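Local coordinates for 3-keto-5-aminohexanoate cleavage enzyme (Ralstonia eutropha, PDB 3C6C), which probably catalyses the metal-dependent cleavage of 3-keto-5-aminohexanoate, with zinc as the expected cofactor, at residues V64-V69 and I143-I148; V99-C104 and K182-V187; A130-H135 and Y162-R167; H135-L140 and A173-E178. All blocks are in the same frame, centred on the assembly; numbering follows the deposited sequence.

Interaction 1: V64-V69 and I143-I148; sequences VAHIHV and IASLDI. With NI (nickel (II) ion), chain B.
His-66 reaches from its strand toward Ser-145 with one part of its imidazole and binds the nickel with another. From CB, the ring is set anti to the backbone N (chi1 177°), which carries it out of strand 64-70 and into the interior of the TIM barrel. Beyond CG the ring divides its contacts. On one branch, CE1 lies 3.0 Å from Ser-145 OG, approached obliquely. ND1 of His-66 is 3.2 Å from Ser-145 OG at too poor an angle for a hydrogen bond, and is instead weakly bonded to Asn-101 OD1. Ser-145 was modelled in two conformers, and this approach belongs to one of them; its OG has a stronger partner in Asn-101 OD1. At the tip, NE2 of His-66 binds the nickel ion at 2.3 Å. NE2 of His-68 binds it at an equal 2.3 Å, and the His-68 ring is also held through a hydrogen bond between ND1 and Asn-33 OD1. Glu-269 and three waters bring the ligands to six. Lower in the barrel the chemistry turns apolar: Val-64 CG1 and Ile-143 CD1 just meet at 4.5 Å. Strands 64-70 and 143-147 are not neighbours. Strand 99-103 runs parallel between them, so the gap is bridged by side chains alone, while helix 81-92 packs on the outer side of strand 64-70 against Ile-67 and Val-69.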
# COMPACT_ATOMS: atom_id res chain seq x y z
N VAL A 64 -24.74 -18.61 -3.26
CA VAL A 64 -25.76 -17.57 -3.36
C VAL A 64 -26.04 -17.26 -4.84
O VAL A 64 -25.12 -17.28 -5.68
CB VAL A 64 -25.29 -16.23 -2.64
CG1 VAL A 64 -26.42 -15.19 -2.60
CG2 VAL A 64 -24.76 -16.51 -1.19
N ALA A 65 -27.30 -16.96 -5.13
CA ALA A 65 -27.75 -16.45 -6.45
C ALA A 65 -28.23 -15.01 -6.32
O ALA A 65 -29.15 -14.73 -5.53
CB ALA A 65 -28.87 -17.33 -7.05
N HIS A 66 -27.61 -14.14 -7.09
CA HIS A 66 -28.03 -12.73 -7.21
C HIS A 66 -28.91 -12.58 -8.44
O HIS A 66 -28.52 -12.88 -9.57
CB HIS A 66 -26.83 -11.79 -7.23
CG HIS A 66 -27.19 -10.35 -7.42
ND1 HIS A 66 -27.75 -9.58 -6.42
CD2 HIS A 66 -27.13 -9.56 -8.52
CE1 HIS A 66 -27.96 -8.35 -6.89
NE2 HIS A 66 -27.58 -8.32 -8.15
N ILE A 67 -30.13 -12.12 -8.18
CA ILE A 67 -31.24 -12.16 -9.13
C ILE A 67 -31.80 -10.77 -9.48
O ILE A 67 -32.07 -9.93 -8.62
CB ILE A 67 -32.39 -13.00 -8.50
CG1 ILE A 67 -31.98 -14.47 -8.36
CG2 ILE A 67 -33.72 -12.84 -9.28
CD1 ILE A 67 -32.81 -15.19 -7.29
N HIS A 68 -31.86 -10.57 -10.78
CA HIS A 68 -32.65 -9.51 -11.43
C HIS A 68 -33.72 -10.21 -12.25
O HIS A 68 -33.64 -11.40 -12.53
CB HIS A 68 -31.83 -8.69 -12.43
CG HIS A 68 -30.84 -7.76 -11.83
ND1 HIS A 68 -30.90 -6.39 -12.01
CD2 HIS A 68 -29.72 -7.99 -11.11
CE1 HIS A 68 -29.89 -5.83 -11.38
NE2 HIS A 68 -29.15 -6.78 -10.83
N VAL A 69 -34.70 -9.43 -12.65
CA VAL A 69 -35.70 -9.89 -13.63
C VAL A 69 -35.66 -8.98 -14.84
O VAL A 69 -35.16 -7.85 -14.78
CB VAL A 69 -37.16 -9.94 -13.04
CG1 VAL A 69 -37.21 -11.02 -11.96
CG2 VAL A 69 -37.63 -8.58 -12.53
N ILE A 143 -31.24 -12.24 1.47
CA ILE A 143 -30.34 -11.11 1.18
C ILE A 143 -30.94 -10.25 0.09
O ILE A 143 -31.67 -10.73 -0.76
CB ILE A 143 -28.93 -11.61 0.74
CG1 ILE A 143 -28.28 -12.47 1.82
CG2 ILE A 143 -28.03 -10.46 0.32
CD1 ILE A 143 -27.02 -13.18 1.34
N ALA A 144 -30.68 -8.96 0.16
CA ALA A 144 -30.97 -8.04 -0.98
C ALA A 144 -29.87 -7.00 -1.11
O ALA A 144 -29.26 -6.59 -0.13
CB ALA A 144 -32.35 -7.37 -0.84
N SER A 145 -29.61 -6.61 -2.36
CA SER A 145 -28.53 -5.67 -2.69
C SER A 145 -28.98 -4.22 -2.62
O SER A 145 -30.02 -3.82 -3.18
CB SER A 145 -27.98 -5.97 -4.09
OG SER A 145 -27.51 -7.31 -4.16
N LEU A 146 -28.16 -3.44 -1.94
CA LEU A 146 -28.38 -2.03 -1.70
C LEU A 146 -27.12 -1.25 -2.08
O LEU A 146 -26.06 -1.42 -1.47
CB LEU A 146 -28.68 -1.80 -0.23
CG LEU A 146 -29.26 -0.42 0.16
CD1 LEU A 146 -30.54 -0.13 -0.57
CD2 LEU A 146 -29.47 -0.36 1.65
N ASP A 147 -27.28 -0.42 -3.10
CA ASP A 147 -26.18 0.38 -3.65
C ASP A 147 -26.11 1.65 -2.82
O ASP A 147 -26.94 2.54 -2.96
CB ASP A 147 -26.40 0.75 -5.13
CG ASP A 147 -26.28 -0.43 -6.08
OD1 ASP A 147 -25.97 -1.54 -5.64
OD2 ASP A 147 -26.52 -0.24 -7.28
N ILE A 148 -25.14 1.70 -1.92
CA ILE A 148 -25.12 2.78 -0.90
C ILE A 148 -24.33 3.98 -1.35
O ILE A 148 -23.39 4.41 -0.71
CB ILE A 148 -24.68 2.31 0.51
CG1 ILE A 148 -23.32 1.62 0.51
CG2 ILE A 148 -25.82 1.45 1.11
CD1 ILE A 148 -22.77 1.52 1.93
NI NI B . -27.19 -6.61 -9.58
O HOH W 1 -26.80 -4.80 -10.75
O HOH W 2 -27.96 -5.26 -8.16
O HOH W 3 -25.20 -5.91 -8.44

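Interaction 2: V99-C104 and K182-V187; sequences VLNLTC and KPELEV
The amide of Asn-101 turns its ND2 to OE1 of Glu-184 inside the TIM barrel, where strands 99-103 and 182-187 face each other from either side of strand 143-147. At this level the backbones are too far apart to pair, and the contact is made wholly by side chains pointing into the barrel. Asn-101 ND2 gives a weak hydrogen bond to Glu-184 OE1 at 3.1 Å, bent to 146° at the hydrogen. The two side chains cross at about a right angle and their planes are turned 68° apart, so amide and carboxylate do not form a flat pair. Each residue sets CG anti to its backbone N, and Glu-184 then runs on extended (chi2 179°), which carries the carboxylate far enough inward to reach the amide. The other end of the amide is occupied as well: Asn-101 OD1 is hydrogen-bonded to Ser-145 OG on the strand between, consistent with the modelled flip of the amide. Glu-186, next but one along the strand, brings its OE2 within 2.6 Å of Glu-184 OE1, and its OE1 is hydrogen-bonded to Gln-212. The result is a buried polar cluster beside the metal site. A water bridges the pair beside the direct bond, accepting from Asn-101 ND2 at 2.9 Å and donating to Glu-184 OE2 at 2.9 Å.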
# COMPACT_ATOMS: atom_id res chain seq x y z
N VAL A 99 -28.88 -19.72 -1.38
CA VAL A 99 -29.26 -18.46 -0.70
C VAL A 99 -29.67 -17.49 -1.82
O VAL A 99 -28.99 -17.41 -2.84
CB VAL A 99 -28.11 -17.86 0.17
CG1 VAL A 99 -28.54 -16.52 0.82
CG2 VAL A 99 -27.66 -18.89 1.22
N LEU A 100 -30.80 -16.82 -1.63
CA LEU A 100 -31.29 -15.83 -2.59
C LEU A 100 -30.95 -14.40 -2.18
O LEU A 100 -31.15 -13.98 -1.05
CB LEU A 100 -32.80 -15.95 -2.79
CG LEU A 100 -33.35 -17.30 -3.20
CD1 LEU A 100 -34.87 -17.26 -3.33
CD2 LEU A 100 -32.66 -17.77 -4.46
N ASN A 101 -30.40 -13.70 -3.16
CA ASN A 101 -30.02 -12.27 -3.06
C ASN A 101 -30.72 -11.51 -4.20
O ASN A 101 -30.34 -11.60 -5.38
CB ASN A 101 -28.48 -12.14 -3.09
CG ASN A 101 -27.98 -10.68 -3.15
OD1 ASN A 101 -28.75 -9.74 -3.31
ND2 ASN A 101 -26.66 -10.50 -3.07
N LEU A 102 -31.79 -10.82 -3.85
CA LEU A 102 -32.53 -10.06 -4.85
C LEU A 102 -31.99 -8.65 -4.96
O LEU A 102 -31.68 -7.98 -3.98
CB LEU A 102 -34.03 -9.98 -4.52
CG LEU A 102 -34.82 -11.29 -4.45
CD1 LEU A 102 -36.33 -10.98 -4.28
CD2 LEU A 102 -34.49 -12.25 -5.60
N THR A 103 -31.85 -8.20 -6.21
CA THR A 103 -31.45 -6.82 -6.44
C THR A 103 -32.49 -5.88 -5.83
O THR A 103 -33.71 -6.08 -5.93
CB THR A 103 -31.25 -6.48 -7.94
OG1 THR A 103 -30.71 -5.15 -8.03
CG2 THR A 103 -32.60 -6.56 -8.70
N CYS A 104 -31.97 -4.84 -5.20
CA CYS A 104 -32.79 -3.72 -4.77
C CYS A 104 -32.11 -2.41 -5.12
O CYS A 104 -32.28 -1.41 -4.43
CB CYS A 104 -33.09 -3.82 -3.28
SG CYS A 104 -34.62 -2.96 -2.82
N LYS A 182 -31.11 -9.35 5.02
CA LYS A 182 -29.75 -8.81 5.21
C LYS A 182 -29.33 -8.02 3.99
O LYS A 182 -29.37 -8.54 2.86
CB LYS A 182 -28.74 -9.93 5.53
CG LYS A 182 -27.36 -9.41 5.88
CD LYS A 182 -26.40 -10.52 6.36
CE LYS A 182 -26.69 -11.00 7.71
NZ LYS A 182 -26.61 -9.91 8.74
N PRO A 183 -28.98 -6.73 4.17
CA PRO A 183 -28.46 -6.04 3.00
C PRO A 183 -27.02 -6.40 2.67
O PRO A 183 -26.18 -6.59 3.56
CB PRO A 183 -28.52 -4.56 3.41
CG PRO A 183 -28.30 -4.59 4.92
CD PRO A 183 -28.98 -5.86 5.38
N GLU A 184 -26.79 -6.53 1.37
CA GLU A 184 -25.46 -6.50 0.77
C GLU A 184 -25.17 -5.08 0.32
O GLU A 184 -25.75 -4.55 -0.64
CB GLU A 184 -25.34 -7.48 -0.39
CG GLU A 184 -23.91 -7.65 -0.88
CD GLU A 184 -23.84 -8.65 -2.01
OE1 GLU A 184 -24.44 -8.38 -3.09
OE2 GLU A 184 -23.16 -9.68 -1.82
N LEU A 185 -24.27 -4.45 1.07
CA LEU A 185 -23.95 -3.04 0.88
C LEU A 185 -22.94 -2.92 -0.23
O LEU A 185 -21.74 -3.24 -0.08
CB LEU A 185 -23.37 -2.43 2.18
CG LEU A 185 -24.20 -2.60 3.45
CD1 LEU A 185 -23.42 -2.10 4.66
CD2 LEU A 185 -25.57 -1.91 3.31
N GLU A 186 -23.44 -2.44 -1.36
CA GLU A 186 -22.65 -2.30 -2.59
C GLU A 186 -21.97 -0.94 -2.60
O GLU A 186 -22.61 0.12 -2.57
CB GLU A 186 -23.48 -2.49 -3.85
CG GLU A 186 -24.58 -3.58 -3.83
CD GLU A 186 -24.10 -5.01 -3.73
OE1 GLU A 186 -22.89 -5.28 -3.88
OE2 GLU A 186 -24.99 -5.90 -3.52
N VAL A 187 -20.65 -1.00 -2.67
CA VAL A 187 -19.78 0.19 -2.58
C VAL A 187 -18.87 0.40 -3.79
O VAL A 187 -18.34 -0.55 -4.38
CB VAL A 187 -18.94 0.15 -1.25
CG1 VAL A 187 -19.88 0.05 -0.01
CG2 VAL A 187 -17.86 -0.98 -1.27
O HOH W 4 -24.45 -12.22 -2.23

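Interaction 3: A130-H135 and Y162-R167; sequences AERVKH and YLNTTR
Arg-132 stretches its guanidinium from the end of helix 129-132 to Asn-164 and Leu-163, and these three residues make the whole contact. Its chain leaves with CG beside the backbone N and stays extended from CG to NE, a long reach that spans the 11.6 Å between Arg-132 CA and Asn-164 CA. At the tip, NH1 donates to Asn-164 OD1 at 2.9 Å. NH1 sits almost in line with the amide C=O, at 165°, but the hydrogen bond itself is bent, and the oxygen is tilted 22° from the guanidinium plane. The amide itself is turned nearly perpendicular to that plane, 85° away, so the groups meet without stacking. Asn-164 was modelled in two conformers, and the bond is that of one of them. NH2 of Arg-132 lies near the backbone of the preceding residue, 3.6 Å from Leu-163 O. NE is hydrogen-bonded to Val-127 O, and Asn-164 ND2 to Thr-149 O. Just beyond, Thr-165 is the N-cap of helix 166-179. Across the subunit interface, Arg-167 forms a salt bridge with Glu-117 of the second subunit. Here, then, a buried arginine meets a neutral amide and a backbone carbonyl rather than a carboxylate: the contact depends on directed polar groups at the guanidinium rim, whose carbonyl dipoles probably stabilise the buried positive charge.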
# COMPACT_ATOMS: atom_id res chain seq x y z
N ALA A 130 -41.22 2.77 -0.43
CA ALA A 130 -42.30 1.78 -0.27
C ALA A 130 -42.44 0.97 -1.56
O ALA A 130 -42.71 -0.24 -1.55
CB ALA A 130 -43.61 2.45 0.07
N GLU A 131 -42.25 1.65 -2.68
CA GLU A 131 -42.36 0.94 -3.96
C GLU A 131 -41.10 0.13 -4.22
O GLU A 131 -41.14 -0.99 -4.72
CB GLU A 131 -42.62 1.89 -5.12
CG GLU A 131 -43.27 1.12 -6.27
CD GLU A 131 -43.42 1.92 -7.53
OE1 GLU A 131 -43.42 3.18 -7.48
OE2 GLU A 131 -43.54 1.27 -8.58
N ARG A 132 -39.97 0.70 -3.83
CA ARG A 132 -38.68 0.02 -4.07
C ARG A 132 -38.63 -1.34 -3.39
O ARG A 132 -37.97 -2.27 -3.88
CB ARG A 132 -37.51 0.86 -3.57
CG ARG A 132 -37.16 2.02 -4.46
CD ARG A 132 -35.88 2.61 -3.96
NE ARG A 132 -35.62 3.97 -4.42
CZ ARG A 132 -34.43 4.55 -4.30
NH1 ARG A 132 -33.45 3.85 -3.72
NH2 ARG A 132 -34.22 5.79 -4.73
N VAL A 133 -39.34 -1.47 -2.28
CA VAL A 133 -39.15 -2.67 -1.45
C VAL A 133 -40.30 -3.66 -1.62
O VAL A 133 -40.36 -4.71 -0.96
CB VAL A 133 -38.94 -2.33 0.07
CG1 VAL A 133 -37.67 -1.42 0.28
CG2 VAL A 133 -40.19 -1.73 0.69
N LYS A 134 -41.22 -3.32 -2.52
CA LYS A 134 -42.44 -4.16 -2.70
C LYS A 134 -42.10 -5.64 -2.99
O LYS A 134 -42.63 -6.56 -2.39
CB LYS A 134 -43.34 -3.56 -3.81
CG LYS A 134 -44.48 -4.42 -4.22
CD LYS A 134 -45.33 -4.84 -3.02
CE LYS A 134 -46.63 -5.57 -3.47
NZ LYS A 134 -46.53 -6.24 -4.82
N HIS A 135 -41.16 -5.85 -3.90
CA HIS A 135 -40.76 -7.22 -4.27
C HIS A 135 -40.12 -7.97 -3.11
O HIS A 135 -40.25 -9.18 -2.98
CB HIS A 135 -39.87 -7.25 -5.52
CG HIS A 135 -38.53 -6.63 -5.33
ND1 HIS A 135 -38.35 -5.30 -5.00
CD2 HIS A 135 -37.28 -7.16 -5.44
CE1 HIS A 135 -37.05 -5.05 -4.92
NE2 HIS A 135 -36.39 -6.16 -5.18
N TYR A 162 -26.91 7.85 -10.50
CA TYR A 162 -27.50 6.97 -9.47
C TYR A 162 -27.80 7.84 -8.28
O TYR A 162 -26.88 8.41 -7.69
CB TYR A 162 -26.54 5.87 -8.95
CG TYR A 162 -26.68 4.50 -9.55
CD1 TYR A 162 -27.88 4.08 -10.12
CD2 TYR A 162 -25.63 3.60 -9.50
CE1 TYR A 162 -28.00 2.81 -10.66
CE2 TYR A 162 -25.73 2.33 -10.05
CZ TYR A 162 -26.92 1.94 -10.63
OH TYR A 162 -27.05 0.70 -11.17
N LEU A 163 -29.07 7.92 -7.94
CA LEU A 163 -29.54 8.79 -6.85
C LEU A 163 -30.13 8.01 -5.69
O LEU A 163 -31.30 7.58 -5.69
CB LEU A 163 -30.56 9.82 -7.37
CG LEU A 163 -31.01 10.86 -6.35
CD1 LEU A 163 -29.88 11.83 -6.05
CD2 LEU A 163 -32.27 11.60 -6.85
N ASN A 164 -29.25 7.81 -4.72
CA ASN A 164 -29.60 7.17 -3.45
C ASN A 164 -29.17 8.04 -2.28
O ASN A 164 -28.04 7.94 -1.78
CB ASN A 164 -28.95 5.79 -3.36
CG ASN A 164 -29.48 4.84 -4.41
OD1 ASN A 164 -30.61 4.36 -4.33
ND2 ASN A 164 -28.66 4.55 -5.39
N THR A 165 -30.09 8.90 -1.85
CA THR A 165 -29.83 9.86 -0.77
C THR A 165 -29.60 9.08 0.50
O THR A 165 -30.11 7.98 0.67
CB THR A 165 -31.00 10.85 -0.57
OG1 THR A 165 -32.17 10.11 -0.21
CG2 THR A 165 -31.30 11.64 -1.86
N THR A 166 -28.81 9.64 1.40
CA THR A 166 -28.52 8.96 2.66
C THR A 166 -29.83 8.77 3.44
O THR A 166 -30.00 7.83 4.23
CB THR A 166 -27.44 9.71 3.48
OG1 THR A 166 -27.84 11.07 3.68
CG2 THR A 166 -26.05 9.65 2.76
N ARG A 167 -30.77 9.66 3.16
CA ARG A 167 -32.09 9.63 3.81
C ARG A 167 -32.85 8.38 3.36
O ARG A 167 -33.42 7.60 4.15
CB ARG A 167 -32.88 10.89 3.42
CG ARG A 167 -34.27 10.98 3.99
CD ARG A 167 -34.92 12.33 3.61
NE ARG A 167 -34.99 12.50 2.16
CZ ARG A 167 -34.82 13.65 1.52
NH1 ARG A 167 -34.56 14.76 2.20
NH2 ARG A 167 -34.89 13.70 0.19

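Interaction 4: H135-L140 and A173-E178; sequences HLEDCL and ARRFQE. With EDO (1,2-ethanediol), chain E.
Two helices of the outer layer of the TIM barrel, 134-139 and 166-179, meet through an apolar contact beneath and a charged one above. In the lower part, Leu-136 CD1 comes to 3.4 Å from Phe-176 CE1, a tight approach that meets the ring obliquely. Both side chains also rest on Ala-144 of strand 143-147, so the pair packs between the two helices and the strand. Toward the solvent, Arg-175 NH2 donates to Glu-137 OE2 at 2.7 Å in a salt bridge. The acid oxygen lies in the guanidinium plane, whereas the nitrogen reaches OE2 on its anti side, 28° out of the carboxylate plane. Glu-137 is extended beyond CG, but Arg-175 is bent at chi2 and chi3, which curls its head round so that NH2 faces Glu-137 and NH1 faces Glu-178. NH1 of Arg-175 forms a second salt bridge with Glu-178 OE1 at 2.8 Å, so that two acids hold the guanidinium along its edge. A water accepts from Arg-175 NE at 2.9 Å and gives a weak bond to Glu-137 OE2. Leu-140, the first residue after helix 134-139, leaves helical geometry with a positive phi. Each helix runs into the next strand of the barrel, 143-147 or 182-187, and the whole is the helix-against-helix packing of successive beta-alpha units in a TIM barrel.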
# COMPACT_ATOMS: atom_id res chain seq x y z
N HIS A 135 -41.16 -5.85 -3.90
CA HIS A 135 -40.76 -7.22 -4.27
C HIS A 135 -40.12 -7.97 -3.11
O HIS A 135 -40.25 -9.18 -2.98
CB HIS A 135 -39.87 -7.25 -5.52
CG HIS A 135 -38.53 -6.63 -5.33
ND1 HIS A 135 -38.35 -5.30 -5.00
CD2 HIS A 135 -37.28 -7.16 -5.44
CE1 HIS A 135 -37.05 -5.05 -4.92
NE2 HIS A 135 -36.39 -6.16 -5.18
N LEU A 136 -39.48 -7.22 -2.23
CA LEU A 136 -38.80 -7.82 -1.09
C LEU A 136 -39.85 -8.31 -0.07
O LEU A 136 -39.71 -9.36 0.52
CB LEU A 136 -37.84 -6.83 -0.43
CG LEU A 136 -36.65 -6.34 -1.26
CD1 LEU A 136 -35.75 -5.50 -0.33
CD2 LEU A 136 -35.92 -7.53 -1.89
N GLU A 137 -40.90 -7.51 0.05
CA GLU A 137 -42.02 -7.82 0.95
C GLU A 137 -42.67 -9.11 0.49
O GLU A 137 -43.04 -9.96 1.29
CB GLU A 137 -43.02 -6.68 0.95
CG GLU A 137 -42.49 -5.40 1.56
CD GLU A 137 -43.45 -4.21 1.43
OE1 GLU A 137 -44.40 -4.28 0.64
OE2 GLU A 137 -43.22 -3.21 2.12
N ASP A 138 -42.77 -9.27 -0.82
CA ASP A 138 -43.50 -10.41 -1.41
C ASP A 138 -42.65 -11.68 -1.37
O ASP A 138 -43.16 -12.78 -1.17
CB ASP A 138 -43.85 -10.17 -2.89
CG ASP A 138 -44.90 -9.07 -3.13
OD1 ASP A 138 -45.59 -8.59 -2.18
OD2 ASP A 138 -45.03 -8.70 -4.32
N CYS A 139 -41.34 -11.51 -1.59
CA CYS A 139 -40.46 -12.66 -1.83
C CYS A 139 -39.66 -13.09 -0.61
O CYS A 139 -39.27 -14.25 -0.50
CB CYS A 139 -39.48 -12.37 -2.97
SG CYS A 139 -40.24 -12.13 -4.59
N LEU A 140 -39.38 -12.14 0.28
CA LEU A 140 -38.63 -12.39 1.51
C LEU A 140 -37.35 -13.22 1.29
O LEU A 140 -37.16 -14.27 1.90
CB LEU A 140 -39.53 -13.06 2.56
CG LEU A 140 -40.67 -12.16 3.08
CD1 LEU A 140 -41.54 -12.94 4.05
CD2 LEU A 140 -40.10 -10.88 3.73
N ALA A 173 -32.59 0.61 4.74
CA ALA A 173 -31.88 -0.23 5.71
C ALA A 173 -32.85 -0.66 6.79
O ALA A 173 -32.92 -1.83 7.19
CB ALA A 173 -30.66 0.51 6.32
N ARG A 174 -33.62 0.32 7.27
CA ARG A 174 -34.63 0.06 8.32
C ARG A 174 -35.71 -0.93 7.86
O ARG A 174 -36.09 -1.85 8.61
CB ARG A 174 -35.26 1.36 8.84
CG ARG A 174 -36.07 1.10 10.10
CD ARG A 174 -36.61 2.39 10.73
NE ARG A 174 -35.58 3.34 11.17
CZ ARG A 174 -35.06 3.37 12.40
NH1 ARG A 174 -35.45 2.49 13.32
NH2 ARG A 174 -34.13 4.27 12.71
N ARG A 175 -36.16 -0.79 6.61
CA ARG A 175 -37.15 -1.70 6.05
C ARG A 175 -36.61 -3.13 5.99
O ARG A 175 -37.32 -4.10 6.30
CB ARG A 175 -37.68 -1.25 4.68
CG ARG A 175 -38.68 -0.13 4.77
CD ARG A 175 -39.92 -0.57 5.60
NE ARG A 175 -40.81 -1.48 4.86
CZ ARG A 175 -41.41 -2.53 5.40
NH1 ARG A 175 -41.21 -2.85 6.67
NH2 ARG A 175 -42.21 -3.27 4.66
N PHE A 176 -35.35 -3.25 5.61
CA PHE A 176 -34.72 -4.57 5.50
C PHE A 176 -34.69 -5.21 6.88
O PHE A 176 -34.95 -6.40 7.03
CB PHE A 176 -33.27 -4.50 4.97
CG PHE A 176 -33.12 -4.25 3.47
CD1 PHE A 176 -33.99 -3.45 2.74
CD2 PHE A 176 -32.03 -4.79 2.80
CE1 PHE A 176 -33.80 -3.24 1.37
CE2 PHE A 176 -31.83 -4.57 1.46
CZ PHE A 176 -32.69 -3.78 0.74
N GLN A 177 -34.38 -4.40 7.89
CA GLN A 177 -34.29 -4.92 9.26
C GLN A 177 -35.63 -5.48 9.69
O GLN A 177 -35.74 -6.59 10.21
CB GLN A 177 -33.92 -3.85 10.27
CG GLN A 177 -32.46 -3.50 10.28
CD GLN A 177 -32.17 -2.42 11.29
OE1 GLN A 177 -32.69 -1.30 11.19
NE2 GLN A 177 -31.33 -2.74 12.27
N GLU A 178 -36.65 -4.69 9.42
CA GLU A 178 -38.05 -5.04 9.73
C GLU A 178 -38.51 -6.33 9.05
O GLU A 178 -39.22 -7.15 9.63
CB GLU A 178 -39.00 -3.88 9.35
CG GLU A 178 -38.87 -2.70 10.28
CD GLU A 178 -39.54 -1.42 9.80
OE1 GLU A 178 -39.98 -1.34 8.65
OE2 GLU A 178 -39.60 -0.47 10.61
C1 EDO E . -35.40 -13.93 5.14
O1 EDO E . -36.03 -15.21 5.06
C2 EDO E . -36.43 -12.81 5.09
O2 EDO E . -37.35 -12.94 6.18
O HOH W 5 -42.47 -0.09 2.93

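In the fold
The four contacts run from the barrel interior to its outer helical layer. Interactions 1 and 2 are core contacts with centres about 4 Å apart. Their four strand segments are neighbours in one parallel run, and their inward side chains make one polar network beside the metal. Interactions 3 and 4, each centred about 16 Å from the chain centre, have segments overlapping at His-135, whose NE2 bonds to Thr-103 O of interaction 2. Interaction 4 joins helices 134-139 and 166-179 directly, whereas interaction 3 joins helix 129-132 to the loop leading into 166-179. The chemistry changes with place: metal ligands and buried polar groups inside, a buried arginine-amide bond near the subunit interface, and a solvent-edged salt-bridge network over an apolar pair outside.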